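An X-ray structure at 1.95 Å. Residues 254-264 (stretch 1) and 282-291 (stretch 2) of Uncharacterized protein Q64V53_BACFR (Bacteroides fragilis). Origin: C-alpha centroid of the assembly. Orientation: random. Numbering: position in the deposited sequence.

Stretch 1, residues 254-264: LKWLGIVDAEE
Stretch 2 (282-291) ETMDISAGVL

Neighbouring parallel strands satisfy one another's polar backbone by a staggered ladder, in which one residue gives its N and O to two residues of its neighbour. The pairing of residues 254-264 with 282-291 in this Bacteroides fragilis protein is a compact example, burying 706 Å² summed over both sides. The strand beginning at Trp256 runs beside strand 283-285 with an angle of 9° between their N-to-C directions and a closest axial approach of 5.0 Å. Trp256 pairs with Thr283 (CA to CA 4.7 Å), Leu257 with selenomethionine Met284 (CA to CA 5.8 Å) and Gly258 with Asp285 (CA to CA 4.3 Å). The backbone is extended throughout these pairs, for example -123/120 at Trp256, -146/127 at Gly258 and -109/109 at Asp285.

The ladder opens with a shared acceptor: Lys255 O receives Glu282 N at 2.8 Å and Thr283 N at 2.9 Å. Leu257 then spans Thr283 and Asp285, its N making a weak bond to Thr283 O at 3.3 Å while its O accepts Asp285 N at 3.0 Å. Asp285 O in turn takes a weak, bent bond from Ile259 N (3.5 Å, 138°) and a CA-H...O contact from Gly258 CA at 3.3 Å.

Side chains complete the bonding on the face shared by Trp256, Thr283 and Asp285. Trp256, chi1 t and chi2 -50°, starts out on this face, and the end of its side chain comes nearer to stretch 2, where NE1 donates to Asp285 OD2 at 2.7 Å, near the ring plane. Thr283, chi1 m, lays CG2 over the ring, 3.6 Å from the centroid of the six-membered ring of Trp256 and 13° off its normal, a CH-pi contact. The indole thus uses its polar edge and its apolar face at once. Asp285 (chi1 t, chi2 -23°) also serves its own stretch: OD1 accepts Ser287 OG at 2.8 Å, with Ser287 chi1 p, and Ser287 N weakly at 3.4 Å. Gly258 suits this crowded face, because an ideal CB there would lie 2.7 Å from Asp285 CB. Leu257, chi1 t and chi2 p, and Met284 point to the other face, where both are buried.

Beyond the paired residues, the two stretches remain joined through backbone atoms. Asp261 N donates to Ser287 O at 3.0 Å and 173°. Val260, chi1 m, points toward stretch 2 and packs its CB 3.2 Å from the same Ser287 O. Asp261 and Ala288 both adopt positive phi, at 54/43 and 55/11, and Asp261 CA makes a CA-H...O contact with Ala288 O at 3.2 Å. Asp261 OD1 also lies 3.1 Å from Ala288 O, but both are acceptors; OD1 is satisfied elsewhere in the structure. Finally, Val290 N donates to Ala262 O at 3.1 Å. Gly289 (-121/-171) fits just before it, since an ideal CB would stand only 2.7 Å from Ala262 O. Val290, chi1 t, points toward stretch 1, with its CB 3.5 Å from Glu263 O.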

# COMPACT_ATOMS: atom_id res chain seq x y z
N LEU A 254 -25.43 -18.51 0.73
CA LEU A 254 -24.60 -17.32 0.94
C LEU A 254 -24.25 -17.12 2.42
O LEU A 254 -25.11 -17.30 3.29
CB LEU A 254 -25.32 -16.08 0.41
CG LEU A 254 -24.42 -14.88 0.12
CD1 LEU A 254 -23.60 -15.14 -1.14
CD2 LEU A 254 -25.26 -13.64 -0.07
N LYS A 255 -22.99 -16.78 2.70
CA LYS A 255 -22.51 -16.54 4.07
C LYS A 255 -21.98 -15.14 4.21
O LYS A 255 -22.07 -14.53 5.28
CB LYS A 255 -21.37 -17.50 4.43
CG LYS A 255 -21.76 -18.96 4.56
CD LYS A 255 -20.55 -19.79 4.99
CE LYS A 255 -20.90 -21.27 5.10
NZ LYS A 255 -21.34 -21.84 3.80
N TRP A 256 -21.38 -14.63 3.14
CA TRP A 256 -20.81 -13.29 3.13
C TRP A 256 -21.45 -12.50 2.02
O TRP A 256 -21.40 -12.89 0.85
CB TRP A 256 -19.28 -13.38 2.90
CG TRP A 256 -18.52 -12.06 2.93
CD1 TRP A 256 -18.82 -10.92 2.24
CD2 TRP A 256 -17.30 -11.79 3.63
NE1 TRP A 256 -17.86 -9.95 2.47
CE2 TRP A 256 -16.92 -10.46 3.32
CE3 TRP A 256 -16.49 -12.54 4.50
CZ2 TRP A 256 -15.76 -9.87 3.84
CZ3 TRP A 256 -15.34 -11.95 5.02
CH2 TRP A 256 -14.99 -10.63 4.69
N LEU A 257 -22.10 -11.40 2.38
CA LEU A 257 -22.72 -10.52 1.40
C LEU A 257 -22.21 -9.12 1.60
O LEU A 257 -22.14 -8.63 2.73
CB LEU A 257 -24.24 -10.51 1.55
CG LEU A 257 -25.02 -9.48 0.70
CD1 LEU A 257 -24.74 -9.65 -0.80
CD2 LEU A 257 -26.51 -9.66 0.99
N GLY A 258 -21.84 -8.48 0.50
CA GLY A 258 -21.33 -7.12 0.58
C GLY A 258 -21.69 -6.23 -0.60
O GLY A 258 -21.48 -6.59 -1.77
N ILE A 259 -22.26 -5.08 -0.28
CA ILE A 259 -22.59 -4.07 -1.28
C ILE A 259 -21.79 -2.96 -0.64
O ILE A 259 -22.19 -2.39 0.37
CB ILE A 259 -24.10 -3.74 -1.30
CG1 ILE A 259 -24.91 -5.00 -1.65
CG2 ILE A 259 -24.36 -2.65 -2.33
CD1 ILE A 259 -24.50 -5.67 -2.94
N VAL A 260 -20.65 -2.68 -1.24
CA VAL A 260 -19.70 -1.73 -0.69
C VAL A 260 -19.32 -0.59 -1.56
O VAL A 260 -19.74 -0.49 -2.70
CB VAL A 260 -18.39 -2.48 -0.33
CG1 VAL A 260 -18.69 -3.64 0.60
CG2 VAL A 260 -17.73 -3.00 -1.61
N ASP A 261 -18.49 0.29 -1.00
CA ASP A 261 -17.98 1.43 -1.74
C ASP A 261 -19.06 2.28 -2.39
O ASP A 261 -18.93 2.71 -3.54
CB ASP A 261 -17.00 0.89 -2.80
CG ASP A 261 -16.21 1.99 -3.49
OD1 ASP A 261 -15.58 2.81 -2.78
OD2 ASP A 261 -16.23 2.02 -4.74
N ALA A 262 -20.14 2.54 -1.64
CA ALA A 262 -21.25 3.35 -2.14
C ALA A 262 -21.41 4.66 -1.39
O ALA A 262 -21.09 4.73 -0.20
CB ALA A 262 -22.56 2.55 -2.04
N GLU A 263 -21.90 5.68 -2.08
CA GLU A 263 -22.14 6.99 -1.46
C GLU A 263 -23.29 6.86 -0.50
O GLU A 263 -23.31 7.47 0.56
CB GLU A 263 -22.47 8.04 -2.51
CG GLU A 263 -21.30 8.92 -2.91
CD GLU A 263 -21.66 9.94 -3.97
OE1 GLU A 263 -22.69 10.64 -3.81
OE2 GLU A 263 -20.90 10.05 -4.97
N GLU A 264 -24.27 6.04 -0.88
CA GLU A 264 -25.43 5.80 -0.03
C GLU A 264 -25.24 4.50 0.72
O GLU A 264 -26.04 3.58 0.61
CB GLU A 264 -26.71 5.74 -0.87
CG GLU A 264 -27.00 7.03 -1.61
CD GLU A 264 -28.30 6.97 -2.41
OE1 GLU A 264 -29.37 6.79 -1.80
OE2 GLU A 264 -28.24 7.11 -3.65
N GLU A 282 -23.10 -14.84 7.85
CA GLU A 282 -22.09 -14.85 8.89
C GLU A 282 -21.45 -13.49 8.85
O GLU A 282 -21.05 -12.95 9.88
CB GLU A 282 -21.01 -15.89 8.62
CG GLU A 282 -21.50 -17.32 8.49
CD GLU A 282 -20.36 -18.32 8.45
OE1 GLU A 282 -19.37 -18.07 7.74
OE2 GLU A 282 -20.47 -19.37 9.11
N THR A 283 -21.35 -12.93 7.65
CA THR A 283 -20.70 -11.63 7.48
C THR A 283 -21.52 -10.60 6.74
O THR A 283 -22.04 -10.85 5.65
CB THR A 283 -19.34 -11.79 6.75
OG1 THR A 283 -18.53 -12.74 7.46
CG2 THR A 283 -18.60 -10.45 6.67
N MSE A 284 -21.64 -9.41 7.34
CA MSE A 284 -22.34 -8.29 6.73
C MSE A 284 -21.21 -7.36 6.35
O MSE A 284 -20.48 -6.88 7.20
CB MSE A 284 -23.26 -7.62 7.74
CG MSE A 284 -24.00 -6.41 7.20
SE MSE A 284 -25.01 -5.50 8.58
CE MSE A 284 -24.42 -3.70 8.27
N ASP A 285 -21.07 -7.11 5.06
CA ASP A 285 -19.99 -6.29 4.53
C ASP A 285 -20.53 -4.97 4.05
O ASP A 285 -21.22 -4.92 3.04
CB ASP A 285 -19.32 -7.04 3.37
CG ASP A 285 -17.95 -6.51 3.01
OD1 ASP A 285 -17.62 -5.33 3.32
OD2 ASP A 285 -17.19 -7.29 2.40
N ILE A 286 -20.22 -3.90 4.77
CA ILE A 286 -20.68 -2.57 4.42
C ILE A 286 -19.51 -1.64 4.53
O ILE A 286 -19.58 -0.59 5.17
CB ILE A 286 -21.80 -2.09 5.36
CG1 ILE A 286 -21.38 -2.27 6.82
CG2 ILE A 286 -23.08 -2.89 5.08
CD1 ILE A 286 -22.15 -1.41 7.79
N SER A 287 -18.41 -2.03 3.89
CA SER A 287 -17.18 -1.26 3.91
C SER A 287 -16.98 -0.35 2.73
O SER A 287 -17.83 -0.26 1.84
CB SER A 287 -15.99 -2.21 3.98
OG SER A 287 -16.02 -3.11 2.88
N ALA A 288 -15.85 0.35 2.75
CA ALA A 288 -15.43 1.26 1.69
C ALA A 288 -16.35 2.37 1.27
O ALA A 288 -16.08 3.03 0.26
CB ALA A 288 -15.04 0.44 0.46
N GLY A 289 -17.42 2.62 2.03
CA GLY A 289 -18.34 3.67 1.64
C GLY A 289 -18.54 4.80 2.64
O GLY A 289 -17.82 4.91 3.64
N VAL A 290 -19.53 5.65 2.36
CA VAL A 290 -19.86 6.77 3.24
C VAL A 290 -20.86 6.32 4.27
O VAL A 290 -22.01 6.75 4.28
CB VAL A 290 -20.43 7.95 2.44
CG1 VAL A 290 -20.67 9.14 3.36
CG2 VAL A 290 -19.47 8.33 1.33
N LEU A 291 -20.40 5.44 5.15
CA LEU A 291 -21.21 4.89 6.23
C LEU A 291 -21.07 5.87 7.37
O LEU A 291 -19.96 6.07 7.90
CB LEU A 291 -20.64 3.54 6.63
CG LEU A 291 -21.43 2.37 7.23
CD1 LEU A 291 -20.64 1.87 8.43
CD2 LEU A 291 -22.83 2.74 7.61